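PDB 4GL3: putative glucoamylase from Bacteroides uniformis, which is a putative glucoamylase, probably a glycoside hydrolase that acts on glucose-containing polysaccharides, though its substrate is not established. Local coordinates for residues Q12-Q25 and M344-E358. Sequence-based numbering, arbitrary orientation. Where two conformers were deposited one is given.
Sequences QLSDDELMTLVQKQ and MRYFYEELGDRLWGE
Leu-18 drives its two methyls into separate partners: with CG anti to the backbone N (chi1 -176°), CD1 sits over the face of the Tyr-348 ring in a CH-pi contact, 4.2 Å from its centroid, while CD2 lies 3.9 Å from Arg-345 CA. Beside it Met-344 SE reaches Leu-18 CG, Met-19 CG and Val-22 CG2; this tight apolar side runs inward to helix 378-393. Gln-25 lays CB and CG against Trp-356 CZ2, and its NE2 donates to Gly-357 O (3.1 Å) from above the carbonyl plane. Helix 15-25, near the N-terminus, crosses 344-349 at 67°; the sequence of 344-358 falls in the putative glucoamylase family of the six-hairpin clan. The solvent side, by contrast, is polar and hydrated, with Gln-12 exposed. There Arg-345 NH1 and NH2 share Leu-13 O end-on, at 2.8 Å each; NH2 also forms a nearly straight (166°) salt bridge in the guanidinium plane to the anti side of Asp-15 OD1, and NH1 a second to Glu-349 OE2, from above the carboxylate plane. A leucine here would probably leave Leu-13 O and both carboxylates without their shared cation. One water links Asp-15 OD1 to Arg-345 NE, another Leu-13 N to Glu-349 OE2.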
ATOM      1  N   GLN A  12       6.305  -7.155 -30.069  1.00 62.91           N
ATOM      2  CA  GLN A  12       5.745  -7.240 -28.730  1.00 60.79           C
ATOM      3  C   GLN A  12       6.824  -7.607 -27.726  1.00 52.39           C
ATOM      4  O   GLN A  12       7.716  -8.393 -28.029  1.00 50.82           O
ATOM      5  CB  GLN A  12       4.633  -8.273 -28.705  1.00 61.95           C
ATOM      6  CG  GLN A  12       3.358  -7.814 -29.384  1.00 59.14           C
ATOM      7  CD  GLN A  12       2.242  -8.792 -29.125  1.00 63.22           C
ATOM      8  OE1 GLN A  12       2.321  -9.928 -29.558  1.00 63.31           O
ATOM      9  NE2 GLN A  12       1.232  -8.380 -28.366  1.00 58.00           N
ATOM     10  N   LEU A  13       6.756  -7.016 -26.533  1.00 50.96           N
ATOM     11  CA  LEU A  13       7.602  -7.431 -25.442  1.00 44.59           C
ATOM     12  C   LEU A  13       7.060  -8.770 -24.866  1.00 47.36           C
ATOM     13  O   LEU A  13       5.836  -9.000 -24.801  1.00 45.94           O
ATOM     14  CB  LEU A  13       7.638  -6.325 -24.357  1.00 48.58           C
ATOM     15  CG  LEU A  13       8.123  -4.900 -24.742  1.00 46.15           C
ATOM     16  CD1 LEU A  13       8.019  -3.988 -23.522  1.00 49.81           C
ATOM     17  CD2 LEU A  13       9.538  -4.919 -25.306  1.00 47.56           C
ATOM     18  N   SER A  14       7.953  -9.664 -24.459  1.00 46.64           N
ATOM     19  CA  SER A  14       7.542 -10.799 -23.632  1.00 43.49           C
ATOM     20  C   SER A  14       6.957 -10.313 -22.316  1.00 42.44           C
ATOM     21  O   SER A  14       7.103  -9.133 -21.917  1.00 40.46           O
ATOM     22  CB  SER A  14       8.731 -11.712 -23.334  1.00 46.78           C
ATOM     23  OG  SER A  14       9.602 -11.086 -22.422  1.00 45.14           O
ATOM     24  N   ASP A  15       6.275 -11.201 -21.608  1.00 43.69           N
ATOM     25  CA  ASP A  15       5.704 -10.777 -20.336  1.00 40.54           C
ATOM     26  C   ASP A  15       6.811 -10.334 -19.388  1.00 41.31           C
ATOM     27  O   ASP A  15       6.649  -9.346 -18.672  1.00 38.17           O
ATOM     28  CB  ASP A  15       4.846 -11.878 -19.711  1.00 43.94           C
ATOM     29  CG  ASP A  15       3.481 -12.024 -20.391  1.00 46.69           C
ATOM     30  OD1 ASP A  15       3.000 -11.102 -21.076  1.00 51.22           O
ATOM     31  OD2 ASP A  15       2.867 -13.076 -20.211  1.00 50.34           O
ATOM     32  N   ASP A  16       7.939 -11.044 -19.367  1.00 39.77           N
ATOM     33  CA  ASP A  16       9.045 -10.652 -18.476  1.00 40.75           C
ATOM     34  C   ASP A  16       9.599  -9.260 -18.840  1.00 40.56           C
ATOM     35  O   ASP A  16       9.870  -8.448 -17.950  1.00 37.63           O
ATOM     36  CB  ASP A  16      10.163 -11.701 -18.491  1.00 44.26           C
ATOM     37  CG  ASP A  16       9.839 -12.909 -17.619  1.00 50.03           C
ATOM     38  OD1 ASP A  16       9.583 -12.743 -16.413  1.00 56.93           O
ATOM     39  OD2 ASP A  16       9.849 -14.033 -18.137  1.00 62.73           O
ATOM     40  N   GLU A  17       9.757  -8.989 -20.140  1.00 41.42           N
ATOM     41  CA  GLU A  17      10.201  -7.665 -20.607  1.00 41.07           C
ATOM     42  C   GLU A  17       9.242  -6.516 -20.254  1.00 38.10           C
ATOM     43  O   GLU A  17       9.669  -5.427 -19.839  1.00 35.64           O
ATOM     44  CB  GLU A  17      10.426  -7.689 -22.121  1.00 43.16           C
ATOM     45  CG  GLU A  17      11.634  -8.498 -22.502  1.00 44.91           C
ATOM     46  CD  GLU A  17      11.741  -8.745 -24.008  1.00 52.57           C
ATOM     47  OE1 GLU A  17      10.734  -8.651 -24.756  1.00 49.57           O
ATOM     48  OE2 GLU A  17      12.858  -9.068 -24.437  1.00 54.37           O
ATOM     49  N   LEU A  18       7.956  -6.780 -20.434  1.00 38.33           N
ATOM     50  CA  LEU A  18       6.911  -5.835 -20.116  1.00 37.95           C
ATOM     51  C   LEU A  18       6.914  -5.541 -18.629  1.00 38.66           C
ATOM     52  O   LEU A  18       6.871  -4.370 -18.243  1.00 34.53           O
ATOM     53  CB  LEU A  18       5.538  -6.368 -20.563  1.00 39.07           C
ATOM     54  CG  LEU A  18       4.346  -5.420 -20.384  1.00 39.57           C
ATOM     55  CD1 LEU A  18       4.617  -4.104 -21.125  1.00 37.51           C
ATOM     56  CD2 LEU A  18       3.060  -6.121 -20.848  1.00 39.36           C
HETATM   57  N   MSE A  19       6.978  -6.585 -17.793  1.00 36.21           N
HETATM   58  CA  MSE A  19       6.977  -6.387 -16.347  1.00 35.66           C
HETATM   59  C   MSE A  19       8.159  -5.570 -15.912  1.00 32.26           C
HETATM   60  O   MSE A  19       8.003  -4.658 -15.123  1.00 30.67           O
HETATM   61  CB  MSE A  19       6.951  -7.713 -15.592  1.00 35.99           C
HETATM   62  CG  MSE A  19       5.593  -8.395 -15.658  1.00 34.58           C
HETATM   63 SE   MSE A  19       5.419  -9.953 -14.498  0.75 31.22          SE
HETATM   64  CE  MSE A  19       6.426 -11.217 -15.572  1.00 32.97           C
ATOM     65  N   THR A  20       9.329  -5.890 -16.446  1.00 32.84           N
ATOM     66  CA  THR A  20      10.553  -5.213 -16.108  1.00 36.96           C
ATOM     67  C   THR A  20      10.494  -3.751 -16.541  1.00 37.77           C
ATOM     68  O   THR A  20      10.860  -2.881 -15.766  1.00 33.50           O
ATOM     69  CB  THR A  20      11.770  -5.890 -16.742  1.00 40.12           C
ATOM     70  OG1 THR A  20      11.875  -7.213 -16.206  1.00 38.23           O
ATOM     71  CG2 THR A  20      13.080  -5.075 -16.474  1.00 35.86           C
ATOM     72  N   LEU A  21       9.991  -3.481 -17.741  1.00 35.32           N
ATOM     73  CA  LEU A  21       9.832  -2.080 -18.174  1.00 35.97           C
ATOM     74  C   LEU A  21       8.864  -1.325 -17.248  1.00 34.10           C
ATOM     75  O   LEU A  21       9.144  -0.191 -16.841  1.00 33.89           O
ATOM     76  CB  LEU A  21       9.386  -1.979 -19.634  1.00 35.25           C
ATOM     77  CG  LEU A  21       9.176  -0.555 -20.183  1.00 36.83           C
ATOM     78  CD1 LEU A  21      10.497   0.193 -20.176  1.00 33.13           C
ATOM     79  CD2 LEU A  21       8.602  -0.585 -21.611  1.00 36.99           C
ATOM     80  N   VAL A  22       7.747  -1.945 -16.877  1.00 31.37           N
ATOM     81  CA  VAL A  22       6.774  -1.273 -16.014  1.00 30.00           C
ATOM     82  C   VAL A  22       7.420  -0.942 -14.646  1.00 33.15           C
ATOM     83  O   VAL A  22       7.318   0.182 -14.130  1.00 30.65           O
ATOM     84  CB  VAL A  22       5.476  -2.102 -15.889  1.00 30.09           C
ATOM     85  CG1 VAL A  22       4.554  -1.573 -14.771  1.00 26.93           C
ATOM     86  CG2 VAL A  22       4.781  -2.121 -17.246  1.00 29.84           C
ATOM     87  N   GLN A  23       8.153  -1.902 -14.093  1.00 31.16           N
ATOM     88  CA  GLN A  23       8.830  -1.681 -12.823  1.00 29.39           C
ATOM     89  C   GLN A  23       9.899  -0.591 -12.926  1.00 28.86           C
ATOM     90  O   GLN A  23      10.016   0.270 -12.051  1.00 30.45           O
ATOM     91  CB  GLN A  23       9.473  -2.989 -12.352  1.00 27.30           C
ATOM     92  CG  GLN A  23       8.500  -4.069 -11.925  1.00 26.77           C
ATOM     93  CD  GLN A  23       9.253  -5.269 -11.364  1.00 32.42           C
ATOM     94  OE1 GLN A  23       9.909  -5.984 -12.131  1.00 32.11           O
ATOM     95  NE2 GLN A  23       9.200  -5.473 -10.022  1.00 27.45           N
ATOM     96  N   LYS A  24      10.693  -0.635 -13.986  1.00 31.36           N
ATOM     97  CA  LYS A  24      11.784   0.316 -14.175  1.00 33.37           C
ATOM     98  C   LYS A  24      11.282   1.742 -14.399  1.00 32.46           C
ATOM     99  O   LYS A  24      11.835   2.669 -13.847  1.00 29.86           O
ATOM    100  CB  LYS A  24      12.623  -0.099 -15.367  1.00 36.42           C
ATOM    101  CG  LYS A  24      13.946   0.669 -15.608  1.00 40.03           C
ATOM    102  CD  LYS A  24      14.618   0.029 -16.851  1.00 39.58           C
ATOM    103  CE  LYS A  24      15.938   0.653 -17.245  1.00 48.79           C
ATOM    104  NZ  LYS A  24      16.938   0.487 -16.169  1.00 41.58           N
ATOM    105  N   GLN A  25      10.269   1.914 -15.242  1.00 32.14           N
ATOM    106  CA  GLN A  25       9.746   3.243 -15.522  1.00 32.45           C
ATOM    107  C   GLN A  25       9.064   3.830 -14.277  1.00 30.75           C
ATOM    108  O   GLN A  25       9.252   5.012 -13.963  1.00 28.73           O
ATOM    109  CB  GLN A  25       8.765   3.230 -16.704  1.00 34.17           C
ATOM    110  CG  GLN A  25       8.514   4.619 -17.312  1.00 31.30           C
ATOM    111  CD  GLN A  25       9.435   4.915 -18.471  1.00 31.78           C
ATOM    112  OE1 GLN A  25      10.520   4.333 -18.582  1.00 33.49           O
ATOM    113  NE2 GLN A  25       9.008   5.792 -19.349  1.00 30.45           N
HETATM  114  N   MSE A 344      -2.361  -5.239 -18.400  1.00 37.39           N
HETATM  115  CA  MSE A 344      -1.071  -4.567 -18.536  1.00 36.29           C
HETATM  116  C   MSE A 344      -0.704  -4.370 -20.000  1.00 36.09           C
HETATM  117  O   MSE A 344      -0.283  -3.291 -20.410  1.00 34.90           O
HETATM  118  CB  MSE A 344       0.031  -5.356 -17.840  1.00 34.53           C
HETATM  119  CG  MSE A 344       1.318  -4.550 -17.595  1.00 35.19           C
HETATM  120 SE   MSE A 344       2.773  -5.651 -16.811  0.75 33.91          SE
HETATM  121  CE  MSE A 344       1.947  -6.124 -15.136  1.00 32.26           C
ATOM    122  N   ARG A 345      -0.865  -5.416 -20.797  1.00 37.90           N
ATOM    123  CA  ARG A 345      -0.471  -5.355 -22.185  1.00 39.79           C
ATOM    124  C   ARG A 345      -1.393  -4.416 -22.964  1.00 39.44           C
ATOM    125  O   ARG A 345      -0.931  -3.710 -23.868  1.00 39.60           O
ATOM    126  CB  ARG A 345      -0.440  -6.755 -22.823  1.00 41.60           C
ATOM    127  CG  ARG A 345       0.176  -6.794 -24.220  1.00 42.47           C
ATOM    128  CD  ARG A 345       0.422  -8.234 -24.678  1.00 45.62           C
ATOM    129  NE  ARG A 345       1.445  -8.893 -23.864  1.00 45.93           N
ATOM    130  CZ  ARG A 345       2.760  -8.766 -24.041  1.00 46.06           C
ATOM    131  NH1 ARG A 345       3.242  -8.004 -25.027  1.00 42.52           N
ATOM    132  NH2 ARG A 345       3.599  -9.410 -23.226  1.00 41.77           N
ATOM    133  N   TYR A 346      -2.676  -4.418 -22.628  1.00 37.96           N
ATOM    134  CA  TYR A 346      -3.647  -3.532 -23.277  1.00 39.13           C
ATOM    135  C   TYR A 346      -3.320  -2.056 -22.950  1.00 39.94           C
ATOM    136  O   TYR A 346      -3.328  -1.195 -23.847  1.00 39.96           O
ATOM    137  CB  TYR A 346      -5.079  -3.893 -22.846  1.00 40.23           C
ATOM    138  CG  TYR A 346      -6.132  -2.916 -23.361  1.00 45.53           C
ATOM    139  CD1 TYR A 346      -6.543  -2.928 -24.695  1.00 50.15           C
ATOM    140  CD2 TYR A 346      -6.700  -1.978 -22.510  1.00 49.55           C
ATOM    141  CE1 TYR A 346      -7.506  -2.039 -25.151  1.00 52.79           C
ATOM    142  CE2 TYR A 346      -7.648  -1.085 -22.959  1.00 49.19           C
ATOM    143  CZ  TYR A 346      -8.032  -1.112 -24.266  1.00 50.26           C
ATOM    144  OH  TYR A 346      -8.965  -0.215 -24.665  1.00 68.84           O
ATOM    145  N   PHE A 347      -2.994  -1.791 -21.679  1.00 35.12           N
ATOM    146  CA  PHE A 347      -2.686  -0.447 -21.240  1.00 37.09           C
ATOM    147  C   PHE A 347      -1.440   0.066 -21.942  1.00 38.22           C
ATOM    148  O   PHE A 347      -1.378   1.236 -22.300  1.00 39.20           O
ATOM    149  CB  PHE A 347      -2.453  -0.365 -19.722  1.00 34.17           C
ATOM    150  CG  PHE A 347      -3.651  -0.715 -18.871  1.00 34.24           C
ATOM    151  CD1 PHE A 347      -4.946  -0.603 -19.339  1.00 33.39           C
ATOM    152  CD2 PHE A 347      -3.458  -1.137 -17.571  1.00 32.66           C
ATOM    153  CE1 PHE A 347      -6.021  -0.925 -18.519  1.00 35.09           C
ATOM    154  CE2 PHE A 347      -4.515  -1.448 -16.745  1.00 33.69           C
ATOM    155  CZ  PHE A 347      -5.808  -1.344 -17.223  1.00 33.52           C
ATOM    156  N   TYR A 348      -0.451  -0.807 -22.124  1.00 37.93           N
ATOM    157  CA  TYR A 348       0.799  -0.416 -22.758  1.00 38.03           C
ATOM    158  C   TYR A 348       0.671  -0.356 -24.276  1.00 41.42           C
ATOM    159  O   TYR A 348       1.024   0.653 -24.892  1.00 39.03           O
ATOM    160  CB  TYR A 348       1.927  -1.381 -22.393  1.00 39.68           C
ATOM    161  CG  TYR A 348       3.262  -0.976 -22.961  1.00 38.87           C
ATOM    162  CD1 TYR A 348       3.987   0.081 -22.402  1.00 40.65           C
ATOM    163  CD2 TYR A 348       3.813  -1.638 -24.018  1.00 40.16           C
ATOM    164  CE1 TYR A 348       5.200   0.467 -22.932  1.00 38.32           C
ATOM    165  CE2 TYR A 348       5.028  -1.258 -24.540  1.00 39.55           C
ATOM    166  CZ  TYR A 348       5.700  -0.208 -23.984  1.00 38.32           C
ATOM    167  OH  TYR A 348       6.884   0.175 -24.506  1.00 41.23           O
ATOM    168  N   GLU A 349       0.194  -1.435 -24.893  1.00 38.55           N
ATOM    169  CA  GLU A 349       0.226  -1.525 -26.339  1.00 41.34           C
ATOM    170  C   GLU A 349      -0.898  -0.718 -26.968  1.00 43.41           C
ATOM    171  O   GLU A 349      -0.678  -0.091 -27.973  1.00 42.03           O
ATOM    172  CB  GLU A 349       0.202  -3.003 -26.832  1.00 45.31           C
ATOM    173  CG  GLU A 349       1.454  -3.788 -26.433  1.00 47.12           C
ATOM    174  CD  GLU A 349       1.516  -5.245 -26.895  1.00 48.49           C
ATOM    175  OE1 GLU A 349       0.565  -5.767 -27.507  1.00 48.18           O
ATOM    176  OE2 GLU A 349       2.558  -5.879 -26.632  1.00 48.99           O
ATOM    177  N   GLU A 350      -2.095  -0.721 -26.396  1.00 41.89           N
ATOM    178  CA  GLU A 350      -3.222  -0.068 -27.057  1.00 46.21           C
ATOM    179  C   GLU A 350      -3.420   1.349 -26.525  1.00 43.35           C
ATOM    180  O   GLU A 350      -3.678   2.251 -27.280  1.00 45.31           O
ATOM    181  CB  GLU A 350      -4.527  -0.876 -26.883  1.00 50.28           C
ATOM    182  CG  GLU A 350      -4.528  -2.282 -27.479  1.00 56.90           C
ATOM    183  CD  GLU A 350      -4.105  -2.270 -28.932  1.00 70.14           C
ATOM    184  OE1 GLU A 350      -4.637  -1.421 -29.686  1.00 74.29           O
ATOM    185  OE2 GLU A 350      -3.221  -3.077 -29.313  1.00 62.72           O
ATOM    186  N   LEU A 351      -3.352   1.542 -25.219  1.00 43.47           N
ATOM    187  CA  LEU A 351      -3.544   2.886 -24.660  1.00 43.80           C
ATOM    188  C   LEU A 351      -2.255   3.660 -24.431  1.00 41.39           C
ATOM    189  O   LEU A 351      -2.325   4.787 -24.006  1.00 40.27           O
ATOM    190  CB  LEU A 351      -4.333   2.849 -23.344  1.00 36.19           C
ATOM    191  CG  LEU A 351      -5.717   2.197 -23.388  1.00 38.78           C
ATOM    192  CD1 LEU A 351      -6.357   2.269 -21.994  1.00 32.77           C
ATOM    193  CD2 LEU A 351      -6.582   2.822 -24.496  1.00 39.19           C
ATOM    194  N   GLY A 352      -1.097   3.095 -24.751  1.00 41.41           N
ATOM    195  CA  GLY A 352       0.172   3.681 -24.276  1.00 41.77           C
ATOM    196  C   GLY A 352       0.488   5.088 -24.758  1.00 40.33           C
ATOM    197  O   GLY A 352       1.107   5.884 -24.042  1.00 40.98           O
ATOM    198  N   ASP A 353       0.066   5.421 -25.961  1.00 41.26           N
ATOM    199  CA  ASP A 353       0.322   6.768 -26.496  1.00 44.45           C
ATOM    200  C   ASP A 353      -0.337   7.844 -25.613  1.00 47.87           C
ATOM    201  O   ASP A 353       0.156   8.952 -25.527  1.00 47.82           O
ATOM    202  CB  ASP A 353      -0.098   6.874 -27.965  1.00 54.63           C
ATOM    203  CG  ASP A 353      -1.590   6.554 -28.194  1.00 66.97           C
ATOM    204  OD1 ASP A 353      -2.190   5.643 -27.552  1.00 64.36           O
ATOM    205  OD2 ASP A 353      -2.179   7.223 -29.055  1.00 85.45           O
ATOM    206  N   ARG A 354      -1.414   7.507 -24.906  1.00 44.10           N
ATOM    207  CA  ARG A 354      -2.063   8.493 -24.035  0.50 43.26           C
ATOM    208  C   ARG A 354      -1.936   8.189 -22.555  1.00 40.09           C
ATOM    209  O   ARG A 354      -2.059   9.093 -21.718  1.00 43.79           O
ATOM    210  CB  ARG A 354      -3.525   8.673 -24.445  0.50 47.12           C
ATOM    211  CG  ARG A 354      -3.645   9.325 -25.818  0.50 47.49           C
ATOM    212  CD  ARG A 354      -5.059   9.743 -26.152  0.50 47.97           C
ATOM    213  NE  ARG A 354      -5.567  10.764 -25.253  0.50 46.19           N
ATOM    214  CZ  ARG A 354      -6.790  11.254 -25.342  0.50 44.75           C
ATOM    215  NH1 ARG A 354      -7.591  10.799 -26.288  0.50 45.55           N
ATOM    216  NH2 ARG A 354      -7.212  12.180 -24.491  0.50 43.29           N
ATOM    217  N   LEU A 355      -1.632   6.946 -22.204  1.00 37.31           N
ATOM    218  CA  LEU A 355      -1.558   6.531 -20.781  1.00 35.61           C
ATOM    219  C   LEU A 355      -0.137   6.334 -20.233  1.00 34.21           C
ATOM    220  O   LEU A 355       0.088   6.369 -19.030  1.00 37.59           O
ATOM    221  CB  LEU A 355      -2.326   5.216 -20.620  1.00 35.32           C
ATOM    222  CG  LEU A 355      -2.591   4.613 -19.238  1.00 34.54           C
ATOM    223  CD1 LEU A 355      -3.338   5.605 -18.363  1.00 35.22           C
ATOM    224  CD2 LEU A 355      -3.400   3.322 -19.416  1.00 35.46           C
ATOM    225  N   TRP A 356       0.830   6.075 -21.108  1.00 34.62           N
ATOM    226  CA  TRP A 356       2.194   5.733 -20.654  1.00 35.80           C
ATOM    227  C   TRP A 356       3.026   6.988 -20.733  1.00 33.41           C
ATOM    228  O   TRP A 356       2.983   7.661 -21.729  1.00 36.09           O
ATOM    229  CB  TRP A 356       2.799   4.673 -21.591  1.00 38.48           C
ATOM    230  CG  TRP A 356       4.229   4.297 -21.317  1.00 37.09           C
ATOM    231  CD1 TRP A 356       5.329   4.711 -21.999  1.00 37.48           C
ATOM    232  CD2 TRP A 356       4.697   3.401 -20.298  1.00 33.44           C
ATOM    233  NE1 TRP A 356       6.466   4.142 -21.453  1.00 38.60           N
ATOM    234  CE2 TRP A 356       6.095   3.329 -20.413  1.00 36.35           C
ATOM    235  CE3 TRP A 356       4.058   2.640 -19.315  1.00 34.71           C
ATOM    236  CZ2 TRP A 356       6.874   2.531 -19.578  1.00 37.78           C
ATOM    237  CZ3 TRP A 356       4.824   1.848 -18.488  1.00 34.67           C
ATOM    238  CH2 TRP A 356       6.219   1.785 -18.625  1.00 36.38           C
ATOM    239  N   GLY A 357       3.821   7.290 -19.728  1.00 32.82           N
ATOM    240  CA  GLY A 357       4.682   8.484 -19.815  1.00 32.65           C
ATOM    241  C   GLY A 357       5.876   8.327 -18.900  1.00 33.54           C
ATOM    242  O   GLY A 357       6.299   7.204 -18.587  1.00 31.83           O
ATOM    243  N   GLU A 358       6.395   9.454 -18.439  1.00 34.23           N
ATOM    244  CA  GLU A 358       7.660   9.510 -17.737  1.00 32.35           C
ATOM    245  C   GLU A 358       7.787   8.572 -16.534  1.00 30.53           C
ATOM    246  O   GLU A 358       8.843   7.993 -16.334  1.00 30.61           O
ATOM    247  CB  GLU A 358       7.922  10.948 -17.302  1.00 36.66           C
ATOM    248  CG  GLU A 358       9.185  11.138 -16.477  1.00 35.10           C
ATOM    249  CD  GLU A 358      10.483  11.045 -17.260  1.00 38.00           C
ATOM    250  OE1 GLU A 358      10.475  11.001 -18.525  1.00 35.00           O
ATOM    251  OE2 GLU A 358      11.538  11.050 -16.568  1.00 37.84           O
TER
HETATM  252  O   HOH W   1       4.889  -5.073 -26.075  1.00 38.75           O
HETATM  253  O   HOH W   2       0.359 -10.175 -21.582  1.00 42.55           O